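PDB 5G4I: phospholyase from Arthrobacter aurescens, which uses pyridoxal phosphate to eliminate phosphate, probably from phosphoethanolamine, although it belongs to the class III transaminase family. Local coordinates for residues 354-362 and 370-378; 382-391 and 403-411. All coordinates share one frame; numbering follows the deposited sequence.

Interaction 1 of 2, residues 354-362 and 370-378; sequences QRSGNVGSV and GIDIIESDG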
loop_
_atom_site.group_PDB
_atom_site.type_symbol
_atom_site.label_atom_id
_atom_site.label_comp_id
_atom_site.label_asym_id
_atom_site.label_seq_id
_atom_site.Cartn_x
_atom_site.Cartn_y
_atom_site.Cartn_z
ATOM N N GLN A 354 2.671 12.612 41.306
ATOM C CA GLN A 354 2.941 13.306 42.597
ATOM C C GLN A 354 3.614 12.387 43.591
ATOM O O GLN A 354 4.515 12.834 44.254
ATOM C CB GLN A 354 1.676 13.917 43.219
ATOM C CG GLN A 354 1.278 15.259 42.629
ATOM N N ARG A 355 3.213 11.149 43.681
ATOM C CA ARG A 355 3.753 10.180 44.593
ATOM C C ARG A 355 5.027 9.421 44.192
ATOM O O ARG A 355 5.700 8.858 45.071
ATOM C CB ARG A 355 2.727 9.086 44.844
ATOM C CG ARG A 355 1.416 9.519 45.442
ATOM C CD ARG A 355 0.400 8.439 45.093
ATOM N NE ARG A 355 -0.960 8.893 45.360
ATOM C CZ ARG A 355 -2.063 8.208 45.008
ATOM N NH1 ARG A 355 -2.030 7.043 44.296
ATOM N NH2 ARG A 355 -3.213 8.712 45.353
ATOM N N SER A 356 5.363 9.301 42.907
ATOM C CA SER A 356 6.544 8.480 42.503
ATOM C C SER A 356 7.681 9.363 42.099
ATOM O O SER A 356 7.582 10.192 41.175
ATOM C CB SER A 356 6.207 7.468 41.378
ATOM O OG SER A 356 7.362 6.731 40.943
ATOM N N GLY A 357 8.854 9.178 42.763
ATOM C CA GLY A 357 10.045 9.862 42.311
ATOM C C GLY A 357 10.611 9.327 40.980
ATOM O O GLY A 357 11.571 9.979 40.422
ATOM N N ASN A 358 10.062 8.188 40.430
ATOM C CA ASN A 358 10.448 7.717 39.107
ATOM C C ASN A 358 9.488 8.222 37.955
ATOM O O ASN A 358 9.687 7.829 36.825
ATOM C CB ASN A 358 10.570 6.211 39.027
ATOM C CG ASN A 358 11.674 5.670 39.933
ATOM O OD1 ASN A 358 11.356 4.890 40.836
ATOM N ND2 ASN A 358 12.937 5.969 39.624
ATOM N N VAL A 359 8.551 9.117 38.276
ATOM C CA VAL A 359 7.612 9.678 37.245
ATOM C C VAL A 359 7.771 11.159 37.093
ATOM O O VAL A 359 7.690 11.884 38.091
ATOM C CB VAL A 359 6.187 9.250 37.568
ATOM C CG1 VAL A 359 5.149 9.796 36.527
ATOM C CG2 VAL A 359 6.031 7.733 37.629
ATOM N N GLY A 360 7.859 11.623 35.866
ATOM C CA GLY A 360 7.958 13.045 35.519
ATOM C C GLY A 360 6.568 13.611 35.185
ATOM O O GLY A 360 5.702 13.669 36.050
ATOM N N SER A 361 6.293 13.970 33.930
ATOM C CA SER A 361 5.024 14.558 33.578
ATOM C C SER A 361 3.991 13.509 33.037
ATOM O O SER A 361 4.384 12.464 32.462
ATOM C CB SER A 361 5.205 15.632 32.454
ATOM O OG SER A 361 6.141 16.635 32.890
ATOM N N VAL A 362 2.740 13.855 33.186
ATOM C CA VAL A 362 1.604 13.127 32.595
ATOM C C VAL A 362 1.329 13.738 31.194
ATOM O O VAL A 362 1.246 14.948 31.073
ATOM C CB VAL A 362 0.354 13.268 33.488
ATOM C CG1 VAL A 362 -0.838 12.528 32.867
ATOM C CG2 VAL A 362 0.722 12.615 34.820
ATOM N N GLY A 370 0.511 8.816 28.327
ATOM C CA GLY A 370 1.856 8.401 28.704
ATOM C C GLY A 370 2.380 9.140 29.934
ATOM O O GLY A 370 1.835 10.117 30.387
ATOM N N ILE A 371 3.478 8.594 30.451
ATOM C CA ILE A 371 4.258 9.257 31.548
ATOM C C ILE A 371 5.772 9.073 31.254
ATOM O O ILE A 371 6.204 7.994 30.852
ATOM C CB ILE A 371 3.900 8.639 32.952
ATOM C CG1 ILE A 371 3.890 7.101 32.959
ATOM C CG2 ILE A 371 2.579 9.242 33.429
ATOM C CD1 ILE A 371 3.826 6.471 34.376
ATOM N N ASP A 372 6.489 9.827 31.541
ATOM C CA ASP A 372 7.965 9.984 31.483
ATOM C C ASP A 372 8.563 9.302 32.686
ATOM O O ASP A 372 8.090 9.569 33.806
ATOM C CB ASP A 372 8.472 11.377 31.921
ATOM C CG ASP A 372 8.237 12.467 31.098
ATOM O OD1 ASP A 372 7.908 12.403 29.989
ATOM O OD2 ASP A 372 7.838 13.410 31.733
ATOM N N ILE A 373 9.441 8.343 32.410
ATOM C CA ILE A 373 10.102 7.558 33.517
ATOM C C ILE A 373 11.523 8.152 33.709
ATOM O O ILE A 373 12.305 8.303 32.737
ATOM C CB ILE A 373 10.134 6.091 33.161
ATOM C CG1 ILE A 373 8.715 5.509 32.897
ATOM C CG2 ILE A 373 10.817 5.194 34.232
ATOM C CD1 ILE A 373 7.671 5.766 33.981
ATOM N N ILE A 374 11.806 8.524 34.988
ATOM C CA ILE A 374 13.031 9.272 35.378
ATOM C C ILE A 374 13.725 8.622 36.579
ATOM O O ILE A 374 13.168 7.781 37.285
ATOM C CB ILE A 374 12.699 10.722 35.663
ATOM C CG1 ILE A 374 11.723 10.834 36.824
ATOM C CG2 ILE A 374 12.229 11.428 34.366
ATOM C CD1 ILE A 374 11.515 12.261 37.324
ATOM N N GLU A 375 15.020 8.962 36.724
ATOM C CA GLU A 375 15.761 8.563 37.948
ATOM C C GLU A 375 15.179 9.324 39.112
ATOM O O GLU A 375 14.716 10.453 38.931
ATOM C CB GLU A 375 17.289 8.864 37.774
ATOM C CG GLU A 375 18.004 8.201 36.611
ATOM C CD GLU A 375 18.079 6.699 36.651
ATOM O OE1 GLU A 375 17.709 6.000 37.648
ATOM O OE2 GLU A 375 18.445 6.143 35.612
ATOM N N SER A 376 15.252 8.688 40.309
ATOM C CA SER A 376 14.707 9.296 41.508
ATOM C C SER A 376 15.845 9.796 42.399
ATOM O O SER A 376 15.628 9.978 43.579
ATOM C CB SER A 376 13.882 8.296 42.289
ATOM O OG SER A 376 14.663 7.161 42.581
ATOM N N ASP A 377 17.002 10.085 41.804
ATOM C CA ASP A 377 18.230 10.513 42.554
ATOM C C ASP A 377 18.358 12.031 42.657
ATOM O O ASP A 377 19.341 12.503 43.207
ATOM C CB ASP A 377 19.493 9.880 41.939
ATOM C CG ASP A 377 19.756 10.337 40.508
ATOM O OD1 ASP A 377 18.999 11.183 39.970
ATOM O OD2 ASP A 377 20.748 9.855 39.940
ATOM N N GLY A 378 17.353 12.786 42.219
ATOM C CA GLY A 378 17.413 14.238 42.172
ATOM C C GLY A 378 17.808 14.772 40.807
ATOM O O GLY A 378 17.502 15.905 40.531
HETATM O O HOH W 1 12.848 4.569 43.321
#

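Interaction 2 of 2, residues 382-391 and 403-411; sequences PAPALTKILI and RVGPHDNVL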
loop_
_atom_site.group_PDB
_atom_site.type_symbol
_atom_site.label_atom_id
_atom_site.label_comp_id
_atom_site.label_asym_id
_atom_site.label_seq_id
_atom_site.Cartn_x
_atom_site.Cartn_y
_atom_site.Cartn_z
ATOM N N PRO A 382 16.255 11.085 32.226
ATOM C CA PRO A 382 15.538 9.959 31.580
ATOM C C PRO A 382 16.068 8.635 31.994
ATOM O O PRO A 382 17.309 8.460 32.120
ATOM C CB PRO A 382 15.774 10.200 30.089
ATOM C CG PRO A 382 15.817 11.711 30.019
ATOM C CD PRO A 382 16.560 12.161 31.258
ATOM N N ALA A 383 15.185 7.675 32.266
ATOM C CA ALA A 383 15.555 6.353 32.686
ATOM C C ALA A 383 15.047 5.223 31.777
ATOM O O ALA A 383 14.149 4.473 32.138
ATOM C CB ALA A 383 15.084 6.156 34.104
ATOM N N PRO A 384 15.698 5.050 30.620
ATOM C CA PRO A 384 15.300 4.006 29.696
ATOM C C PRO A 384 15.372 2.621 30.261
ATOM O O PRO A 384 14.513 1.779 30.000
ATOM C CB PRO A 384 16.183 4.236 28.465
ATOM C CG PRO A 384 17.334 5.093 28.950
ATOM C CD PRO A 384 16.734 5.951 30.016
ATOM N N ALA A 385 16.421 2.308 31.058
ATOM C CA ALA A 385 16.474 0.948 31.559
ATOM C C ALA A 385 15.308 0.602 32.553
ATOM O O ALA A 385 14.835 -0.510 32.546
ATOM C CB ALA A 385 17.840 0.671 32.301
ATOM N N LEU A 386 14.907 1.594 33.382
ATOM C CA LEU A 386 13.774 1.419 34.311
ATOM C C LEU A 386 12.435 1.271 33.471
ATOM O O LEU A 386 11.540 0.475 33.822
ATOM C CB LEU A 386 13.611 2.569 35.279
ATOM C CG LEU A 386 14.764 2.845 36.315
ATOM C CD1 LEU A 386 14.479 3.901 37.308
ATOM C CD2 LEU A 386 15.128 1.533 36.974
ATOM N N THR A 387 12.385 1.998 32.375
ATOM C CA THR A 387 11.194 1.887 31.457
ATOM C C THR A 387 11.052 0.486 30.930
ATOM O O THR A 387 9.963 -0.081 30.897
ATOM C CB THR A 387 11.299 2.964 30.285
ATOM O OG1 THR A 387 11.576 4.242 30.806
ATOM C CG2 THR A 387 9.981 3.077 29.511
ATOM N N LYS A 388 12.165 -0.157 30.487
ATOM C CA LYS A 388 12.135 -1.517 29.994
ATOM C C LYS A 388 11.682 -2.520 31.064
ATOM O O LYS A 388 10.933 -3.472 30.838
ATOM C CB LYS A 388 13.524 -1.891 29.390
ATOM C CG LYS A 388 13.621 -3.291 28.947
ATOM C CD LYS A 388 12.811 -3.600 27.760
ATOM C CE LYS A 388 13.231 -4.976 27.151
ATOM N NZ LYS A 388 12.145 -5.408 26.280
ATOM N N ILE A 389 12.236 -2.318 32.279
ATOM C CA ILE A 389 11.827 -3.141 33.472
ATOM C C ILE A 389 10.288 -3.109 33.663
ATOM O O ILE A 389 9.631 -4.169 33.820
ATOM C CB ILE A 389 12.577 -2.680 34.777
ATOM C CG1 ILE A 389 14.049 -3.097 34.690
ATOM C CG2 ILE A 389 11.898 -3.235 35.993
ATOM C CD1 ILE A 389 14.942 -2.549 35.811
ATOM N N LEU A 390 9.746 -1.888 33.606
ATOM C CA LEU A 390 8.277 -1.725 33.759
ATOM C C LEU A 390 7.458 -2.428 32.634
ATOM O O LEU A 390 6.423 -3.067 32.901
ATOM C CB LEU A 390 7.910 -0.283 33.816
ATOM C CG LEU A 390 8.387 0.555 35.049
ATOM C CD1 LEU A 390 8.253 2.053 34.831
ATOM C CD2 LEU A 390 7.585 0.175 36.298
ATOM N N ILE A 391 7.932 -2.273 31.405
ATOM C CA ILE A 391 7.217 -2.955 30.285
ATOM C C ILE A 391 7.204 -4.497 30.410
ATOM O O ILE A 391 6.168 -5.142 30.247
ATOM C CB ILE A 391 7.848 -2.495 28.930
ATOM C CG1 ILE A 391 7.519 -1.050 28.694
ATOM C CG2 ILE A 391 7.406 -3.368 27.758
ATOM C CD1 ILE A 391 8.385 -0.381 27.604
ATOM N N ARG A 403 6.677 1.764 24.794
ATOM C CA ARG A 403 7.291 3.091 25.035
ATOM C C ARG A 403 7.601 3.863 23.768
ATOM O O ARG A 403 7.633 3.243 22.659
ATOM C CB ARG A 403 8.584 2.965 25.851
ATOM C CG ARG A 403 9.594 2.044 25.207
ATOM C CD ARG A 403 10.966 2.066 25.929
ATOM N NE ARG A 403 11.847 0.963 25.500
ATOM C CZ ARG A 403 13.045 0.709 26.077
ATOM N NH1 ARG A 403 13.559 1.519 27.059
ATOM N NH2 ARG A 403 13.744 -0.359 25.692
ATOM N N VAL A 404 7.812 5.154 23.919
ATOM C CA VAL A 404 8.141 6.061 22.831
ATOM C C VAL A 404 9.157 7.083 23.301
ATOM O O VAL A 404 9.412 7.238 24.501
ATOM C CB VAL A 404 6.883 6.855 22.273
ATOM C CG1 VAL A 404 6.060 6.001 21.394
ATOM C CG2 VAL A 404 6.059 7.539 23.293
ATOM N N GLY A 405 9.619 7.926 22.367
ATOM C CA GLY A 405 10.408 9.112 22.631
ATOM C C GLY A 405 11.912 8.963 22.298
ATOM O O GLY A 405 12.426 7.834 22.355
ATOM N N PRO A 406 12.584 10.116 22.115
ATOM C CA PRO A 406 14.006 10.095 21.766
ATOM C C PRO A 406 14.932 9.565 22.873
ATOM O O PRO A 406 16.055 9.042 22.568
ATOM C CB PRO A 406 14.280 11.547 21.462
ATOM C CG PRO A 406 13.259 12.334 22.158
ATOM C CD PRO A 406 12.038 11.466 22.091
ATOM N N HIS A 407 14.478 9.580 24.117
ATOM C CA HIS A 407 15.244 8.976 25.204
ATOM C C HIS A 407 14.684 7.643 25.659
ATOM O O HIS A 407 15.083 7.090 26.696
ATOM C CB HIS A 407 15.355 9.952 26.355
ATOM C CG HIS A 407 15.820 11.325 25.955
ATOM N ND1 HIS A 407 17.085 11.556 25.441
ATOM C CD2 HIS A 407 15.190 12.523 25.957
ATOM C CE1 HIS A 407 17.205 12.841 25.152
ATOM N NE2 HIS A 407 16.073 13.445 25.456
ATOM N N ASP A 408 13.713 7.059 24.920
ATOM C CA ASP A 408 13.217 5.722 25.161
ATOM C C ASP A 408 12.652 5.533 26.588
ATOM O O ASP A 408 12.736 4.417 27.169
ATOM C CB ASP A 408 14.334 4.687 24.864
ATOM C CG ASP A 408 13.950 3.684 23.856
ATOM O OD1 ASP A 408 12.761 3.599 23.411
ATOM O OD2 ASP A 408 14.868 2.948 23.502
ATOM N N ASN A 409 11.994 6.571 27.089
ATOM C CA ASN A 409 11.511 6.589 28.480
ATOM C C ASN A 409 10.082 7.053 28.705
ATOM O O ASN A 409 9.717 7.371 29.834
ATOM C CB ASN A 409 12.464 7.429 29.342
ATOM C CG ASN A 409 12.304 8.903 29.096
ATOM O OD1 ASN A 409 12.329 9.327 27.927
ATOM N ND2 ASN A 409 12.156 9.696 30.102
ATOM N N VAL A 410 9.276 7.193 27.618
ATOM C CA VAL A 410 7.860 7.579 27.807
ATOM C C VAL A 410 7.004 6.332 27.664
ATOM O O VAL A 410 6.928 5.723 26.609
ATOM C CB VAL A 410 7.433 8.682 26.849
ATOM C CG1 VAL A 410 5.960 9.034 27.075
ATOM C CG2 VAL A 410 8.326 9.903 26.933
ATOM N N LEU A 411 6.424 5.911 28.800
ATOM C CA LEU A 411 5.586 4.714 28.841
ATOM C C LEU A 411 4.276 5.045 28.159
ATOM O O LEU A 411 3.739 6.116 28.448
ATOM C CB LEU A 411 5.499 4.316 30.384
ATOM C CG LEU A 411 5.247 2.942 30.763
ATOM C CD1 LEU A 411 6.415 2.024 30.406
ATOM C CD2 LEU A 411 4.975 2.881 32.223
#

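Interaction 1 of 2, residues 354-362 and 370-378
Asn358 and Ile374 grip each other twice. The backbone N of Ile374 donates to Asn358 O at 2.9 Å, approaching from above the carbonyl plane. In return Asn358 ND2 donates to Ile374 O at 3.0 Å, an almost straight bond that lies in the carbonyl plane and in the plane of the side-chain amide. CG of Asn358 sits beside its own backbone N (chi1 -63°), and this swings the amide across to the other chain segment. Further along, Gly360 N donates to Asp372 O at 2.9 Å. Here the antiparallel pairing slips by one residue, a beta bulge between the Val359-Ile373 and Val362-Ile371 pairs. Both are non-hydrogen-bonded pairs. Asp372 reaches into the bulge, and its OD2 takes the N-H of Ser361 at 2.7 Å on the anti side of the carboxylate, 34° out of its plane. The return bond from Asp372 N to Ser361 O is weak. A CB on Gly360 would clash with this carboxylate. Asp372 OD1 is held in turn by a salt bridge to Arg363. Val359 CG1 packs 4.0 Å from Ile371 CB, while Val362 meets Ile371 CG2 through its own CG2.

Beyond the paired strands, a water bridges Asn358 OD1 and Ser376 OG. Ser356 OG accepts from Asn358 N in an ST turn, part of the tight turn linking helix 334-355 to the strand. The hairpin 359-365/368-373 supplies an edge of the mixed sheet within this chain. Val359 and Val362 lean on helix 334-355, Ile373 touches helix 384-396, and strand 410-413 pairs with the inner strand.

Interaction 2 of 2, residues 382-391 and 403-411
Ile391 lays its CD1 against the aliphatic part of Arg403, 3.6 Å from CG, the two side chains crossing at about a right angle. CG of Arg403 stands between its own backbone N and carbonyl carbon (chi1 56°), and from there the chain runs extended to NE. It passes Thr387, whose CG2 lies 3.9 Å from Arg403 CD. At the far end Arg403 NH1 donates to Asp408 O at 3.0 Å, in the carbonyl plane. The Asp408 carboxylate lies over one guanidinium face, so its pull on NE is one of charge alone. Lys388 CA lies over the opposite face. Cutting Arg403 back to an alanine is likely to leave the Asp408 carbonyl without this donor, its carboxylate without the nearby charge, and Ile391 CD1 without most of its packing surface.

Thr387 OG1 donates to Ala383 O at 2.9 Å in the first helical turn, and its CG2 faces Leu411 CD1 at 3.8 Å. Leu411 CD1 also lies alongside Ile391 CG1. Asn409 CG likewise stands between backbone N and carbonyl carbon (chi1 74°), its ND2 bonds Ile373 O, and Pro382 CB packs against this amide. Pro382 CB also meets His407 CB at 3.8 Å, and Pro384 CB rests on His407 O.

The contact is mostly apolar packing of the helix on the hairpin. The Arg403 charge is probably offset in part by Asp408, and that of Lys388 by Glu392.

Along the chain, helix 334-355 leads into the outer strand, and interaction 1 closes the short hairpin that brings strand 368-373 back beside it. The chain then loops out and enters helix 384-396. Interaction 2 closes over the next return, where strands 399-404 and 410-413 and their connecting turn come to lie under the start of that helix. The two contacts are in series, neither nested nor crossed. They meet in the same sheet, because strand 410-413 pairs with strand 368-373: Ile373 N lies 2.8 Å from Asn409 O, a probable hydrogen bond. Helix 384-396 also spans both, with Thr387 packing on Ile373 and Leu386 on Asn358.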